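Local coordinates for protein histone-lysine N-methyltransferase, H3 lysine-9 specific SUVH6 (Arabidopsis thaliana, PDB 6A5K) that methylates histone H3 on lysine 9, using S-adenosylmethionine as methyl donor, and probably binds methylated non-CG DNA through its SRA domain, at residues A[13-17]-A[85-89]; A[158-162]-A[212-216]. The protein carries 1 engineered substitution. Numbering follows the deposited sequence.

Interaction 1 of 2, residues A[13-17]-A[85-89]; sequences TLRLF and NILGI
A tight apolar approach marks this contact: I86 CD1 comes within 3.4 Å of F17 CD1. I86 (mt) lies between two residues one helical turn apart on helix 5-29, for its CG2 is also 3.7 Å from T13 CG2, while F17 holds chi1 at 171°. Segment 13-17 is regular (F17 N to T13 O, 2.9 Å). CA atoms pair T13 with L87 at 8.2 Å and L14 with I86 at 8.3 Å. The interface is apolar, burying 235 Å². L14 and L87, both mt, point sideways from CA but converge at their tips, L14 CD2 to L87 CD1 being 3.7 Å. Directly after I86 and L87, a Schellman motif ends helix 81-87: G88, the C-prime residue, has phi 74° and psi 21°, with I89 N directed to L84 O and a weak 3.1 Å bond from G88 N to N85 O. Helix 44-54 adds A48, S49 and L52 around F17, so the contact belongs to a small helical cluster that seats the N-terminal helix against the SRA domain.

Interaction 2 of 2, residues A[158-162]-A[212-216]; sequences NLALA and VFKFQ
Strand 212-216 lies against helix 158-162, the N-to-C directions 30° apart and the local axes 10.0 Å apart; 221 Å² is buried between them. The strand is extended throughout, and the helix is regular, with A162 N bonded to N158 O at 2.9 Å. V212 leads in sideways. F213 (chi1 -67°) then points at the helix, its CA 7.5 Å from that of N158, and its CD1 lies 3.8 Å from N158 ND2. The N158 amide is held elsewhere, OD1 by Q132 N and ND2 by a weak hydrogen bond to K153 O. K214 points away, as the extended backbone requires, and F215 (m, chi2 82°) faces the helix again, giving the largest share, 92 Å². Its CZ, 3.6 Å from N158 O, and CE2, 3.7 Å from A162 N, make van der Waals contacts with the helix backbone, while L161 (chi1 -157°, chi2 46°) lays CD2 over the F215 ring face, 3.6 Å from the centroid and 12° off the normal, a CH-pi contact. F215 CA stands 7.9 Å from A162 CA. Beyond Q216 the strand continues, paired to strands 126-130 and 190-205. I97 and Y129 also touch L161, so helix 156-167 packs on the curled beta sheet of the SRA domain.

How the interactions relate
From the N terminus, helix 5-29 comes first, and interaction 1 closes a fully modelled loop of 67 residues, 27 of them helical and only two in strand, by returning helix 81-87 to it. The chain then builds strands 97-102, 105-113 and 126-130 before helix 156-167 opens interaction 2, which strand 211-219 closes after 49 residues rich in strand. The two loops are therefore in series, neither nested nor crossed. The centres of interactions 1 and 2 lie about 28 Å apart and the nearest atoms of interactions 1 and 2 about 12 Å apart, without touching. Interaction 1 joins the N-terminal helix to the SRA domain, and R15 on that helix also makes a salt bridge with D484, linking to the SET region; interaction 2 is internal to the SRA domain.

Interaction 1 of 2, residues A[13-17]-A[85-89]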
loop_
_atom_site.group_PDB
_atom_site.type_symbol
_atom_site.label_atom_id
_atom_site.label_comp_id
_atom_site.label_asym_id
_atom_site.label_seq_id
_atom_site.Cartn_x
_atom_site.Cartn_y
_atom_site.Cartn_z
ATOM N N THR A 13 -2.204 1.718 12.710
ATOM C CA THR A 13 -3.620 1.554 13.048
ATOM C C THR A 13 -4.399 1.128 11.807
ATOM O O THR A 13 -5.241 0.221 11.872
ATOM C CB THR A 13 -4.214 2.853 13.647
ATOM O OG1 THR A 13 -3.502 3.187 14.846
ATOM C CG2 THR A 13 -5.695 2.676 13.986
ATOM N N LEU A 14 -4.107 1.765 10.673
ATOM C CA LEU A 14 -4.761 1.372 9.423
ATOM C C LEU A 14 -4.358 -0.045 9.002
ATOM O O LEU A 14 -5.173 -0.807 8.469
ATOM C CB LEU A 14 -4.440 2.361 8.299
ATOM C CG LEU A 14 -4.933 3.801 8.470
ATOM C CD1 LEU A 14 -4.504 4.661 7.272
ATOM C CD2 LEU A 14 -6.429 3.828 8.643
ATOM N N ARG A 15 -3.097 -0.386 9.247
ATOM C CA ARG A 15 -2.565 -1.704 8.907
ATOM C C ARG A 15 -3.274 -2.781 9.738
ATOM O O ARG A 15 -3.690 -3.828 9.216
ATOM C CB ARG A 15 -1.042 -1.721 9.131
ATOM C CG ARG A 15 -0.295 -2.839 8.443
ATOM C CD ARG A 15 1.219 -2.623 8.546
ATOM N NE ARG A 15 1.649 -1.407 7.859
ATOM C CZ ARG A 15 2.585 -0.583 8.322
ATOM N NH1 ARG A 15 3.186 -0.838 9.474
ATOM N NH2 ARG A 15 2.925 0.497 7.633
ATOM N N LEU A 16 -3.430 -2.507 11.030
ATOM C CA LEU A 16 -4.162 -3.389 11.932
ATOM C C LEU A 16 -5.610 -3.564 11.466
ATOM O O LEU A 16 -6.124 -4.686 11.382
ATOM C CB LEU A 16 -4.126 -2.833 13.357
ATOM C CG LEU A 16 -4.736 -3.698 14.459
ATOM C CD1 LEU A 16 -3.888 -4.955 14.686
ATOM C CD2 LEU A 16 -4.893 -2.890 15.747
ATOM N N PHE A 17 -6.259 -2.446 11.146
ATOM C CA PHE A 17 -7.625 -2.478 10.639
ATOM C C PHE A 17 -7.769 -3.385 9.409
ATOM O O PHE A 17 -8.643 -4.262 9.363
ATOM C CB PHE A 17 -8.098 -1.063 10.292
ATOM C CG PHE A 17 -9.412 -1.032 9.577
ATOM C CD1 PHE A 17 -10.596 -1.247 10.264
ATOM C CD2 PHE A 17 -9.469 -0.784 8.213
ATOM C CE1 PHE A 17 -11.813 -1.215 9.611
ATOM C CE2 PHE A 17 -10.684 -0.750 7.554
ATOM C CZ PHE A 17 -11.857 -0.970 8.256
ATOM N N ASN A 85 -13.214 7.478 10.275
ATOM C CA ASN A 85 -13.718 7.559 11.646
ATOM C C ASN A 85 -12.714 6.997 12.645
ATOM O O ASN A 85 -12.546 7.530 13.745
ATOM C CB ASN A 85 -15.052 6.825 11.785
ATOM C CG ASN A 85 -15.640 6.938 13.188
ATOM O OD1 ASN A 85 -15.967 8.031 13.659
ATOM N ND2 ASN A 85 -15.780 5.803 13.858
ATOM N N ILE A 86 -12.042 5.922 12.259
ATOM C CA ILE A 86 -11.058 5.301 13.141
ATOM C C ILE A 86 -9.937 6.281 13.500
ATOM O O ILE A 86 -9.461 6.312 14.642
ATOM C CB ILE A 86 -10.476 4.027 12.500
ATOM C CG1 ILE A 86 -11.553 2.945 12.467
ATOM C CG2 ILE A 86 -9.266 3.530 13.279
ATOM C CD1 ILE A 86 -11.246 1.786 11.543
ATOM N N LEU A 87 -9.564 7.115 12.533
ATOM C CA LEU A 87 -8.490 8.094 12.712
ATOM C C LEU A 87 -8.973 9.453 13.217
ATOM O O LEU A 87 -8.161 10.310 13.578
ATOM C CB LEU A 87 -7.741 8.291 11.391
ATOM C CG LEU A 87 -7.027 7.078 10.796
ATOM C CD1 LEU A 87 -6.288 7.465 9.502
ATOM C CD2 LEU A 87 -6.075 6.486 11.818
ATOM N N GLY A 88 -10.287 9.649 13.244
ATOM C CA GLY A 88 -10.853 10.924 13.649
ATOM C C GLY A 88 -10.700 12.014 12.601
ATOM O O GLY A 88 -10.748 13.203 12.917
ATOM N N ILE A 89 -10.503 11.612 11.350
ATOM C CA ILE A 89 -10.400 12.557 10.235
ATOM C C ILE A 89 -11.775 13.115 9.878
ATOM O O ILE A 89 -11.935 14.302 9.577
ATOM C CB ILE A 89 -9.802 11.888 8.975
ATOM C CG1 ILE A 89 -8.354 11.467 9.218
ATOM C CG2 ILE A 89 -9.882 12.821 7.770
ATOM C CD1 ILE A 89 -7.771 10.671 8.073
#

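Interaction 2 of 2, residues A[158-162]-A[212-216]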
loop_
_atom_site.group_PDB
_atom_site.type_symbol
_atom_site.label_atom_id
_atom_site.label_comp_id
_atom_site.label_asym_id
_atom_site.label_seq_id
_atom_site.Cartn_x
_atom_site.Cartn_y
_atom_site.Cartn_z
ATOM N N ASN A 158 -24.770 21.865 6.348
ATOM C CA ASN A 158 -24.783 22.953 5.380
ATOM C C ASN A 158 -24.549 24.306 6.056
ATOM O O ASN A 158 -23.785 25.145 5.551
ATOM C CB ASN A 158 -26.099 22.964 4.604
ATOM C CG ASN A 158 -26.232 21.775 3.662
ATOM O OD1 ASN A 158 -25.243 21.124 3.317
ATOM N ND2 ASN A 158 -27.457 21.493 3.236
ATOM N N LEU A 159 -25.197 24.506 7.202
ATOM C CA LEU A 159 -25.045 25.741 7.967
ATOM C C LEU A 159 -23.621 25.890 8.490
ATOM O O LEU A 159 -23.074 26.989 8.511
ATOM C CB LEU A 159 -26.041 25.784 9.136
ATOM C CG LEU A 159 -25.995 27.026 10.032
ATOM C CD1 LEU A 159 -26.287 28.284 9.225
ATOM C CD2 LEU A 159 -26.973 26.901 11.186
ATOM N N ALA A 160 -23.018 24.780 8.910
ATOM C CA ALA A 160 -21.651 24.817 9.416
ATOM C C ALA A 160 -20.676 25.212 8.311
ATOM O O ALA A 160 -19.758 26.011 8.526
ATOM C CB ALA A 160 -21.262 23.471 10.003
ATOM N N LEU A 161 -20.877 24.635 7.130
ATOM C CA LEU A 161 -20.021 24.933 5.989
ATOM C C LEU A 161 -20.185 26.401 5.595
ATOM O O LEU A 161 -19.209 27.074 5.254
ATOM C CB LEU A 161 -20.352 24.003 4.818
ATOM C CG LEU A 161 -19.315 23.737 3.723
ATOM C CD1 LEU A 161 -17.929 23.432 4.291
ATOM C CD2 LEU A 161 -19.797 22.598 2.825
ATOM N N ALA A 162 -21.420 26.896 5.662
ATOM C CA ALA A 162 -21.684 28.307 5.395
ATOM C C ALA A 162 -20.973 29.206 6.410
ATOM O O ALA A 162 -20.425 30.248 6.055
ATOM C CB ALA A 162 -23.179 28.576 5.402
ATOM N N VAL A 212 -30.947 22.752 -3.897
ATOM C CA VAL A 212 -29.712 22.335 -3.226
ATOM C C VAL A 212 -28.720 23.479 -2.986
ATOM O O VAL A 212 -28.715 24.482 -3.699
ATOM C CB VAL A 212 -28.969 21.232 -4.023
ATOM C CG1 VAL A 212 -29.837 19.988 -4.173
ATOM C CG2 VAL A 212 -28.521 21.758 -5.382
ATOM N N PHE A 213 -27.868 23.303 -1.984
ATOM C CA PHE A 213 -26.795 24.250 -1.706
ATOM C C PHE A 213 -25.487 23.806 -2.345
ATOM O O PHE A 213 -25.152 22.620 -2.338
ATOM C CB PHE A 213 -26.596 24.425 -0.197
ATOM C CG PHE A 213 -27.753 25.081 0.489
ATOM C CD1 PHE A 213 -28.754 24.323 1.076
ATOM C CD2 PHE A 213 -27.848 26.461 0.539
ATOM C CE1 PHE A 213 -29.824 24.933 1.706
ATOM C CE2 PHE A 213 -28.919 27.078 1.166
ATOM C CZ PHE A 213 -29.907 26.313 1.750
ATOM N N LYS A 214 -24.750 24.767 -2.891
ATOM C CA LYS A 214 -23.431 24.502 -3.444
ATOM C C LYS A 214 -22.421 25.470 -2.834
ATOM O O LYS A 214 -22.750 26.618 -2.547
ATOM C CB LYS A 214 -23.446 24.621 -4.967
ATOM C CG LYS A 214 -24.366 23.617 -5.646
ATOM C CD LYS A 214 -23.713 22.999 -6.867
ATOM C CE LYS A 214 -24.581 21.899 -7.455
ATOM N NZ LYS A 214 -23.875 21.156 -8.539
ATOM N N PHE A 215 -21.195 24.994 -2.643
ATOM C CA PHE A 215 -20.153 25.740 -1.947
ATOM C C PHE A 215 -18.895 25.764 -2.805
ATOM O O PHE A 215 -18.546 24.756 -3.415
ATOM C CB PHE A 215 -19.839 25.102 -0.579
ATOM C CG PHE A 215 -21.031 24.988 0.334
ATOM C CD1 PHE A 215 -21.932 23.938 0.198
ATOM C CD2 PHE A 215 -21.240 25.918 1.345
ATOM C CE1 PHE A 215 -23.026 23.825 1.041
ATOM C CE2 PHE A 215 -22.330 25.814 2.195
ATOM C CZ PHE A 215 -23.227 24.768 2.041
ATOM N N GLN A 216 -18.211 26.900 -2.859
ATOM C CA GLN A 216 -16.914 26.935 -3.523
ATOM C C GLN A 216 -15.802 26.987 -2.487
ATOM O O GLN A 216 -15.802 27.850 -1.619
ATOM C CB GLN A 216 -16.805 28.130 -4.476
ATOM C CG GLN A 216 -15.411 28.315 -5.051
ATOM C CD GLN A 216 -15.352 29.412 -6.085
ATOM O OE1 GLN A 216 -15.962 29.308 -7.145
ATOM N NE2 GLN A 216 -14.616 30.472 -5.784
#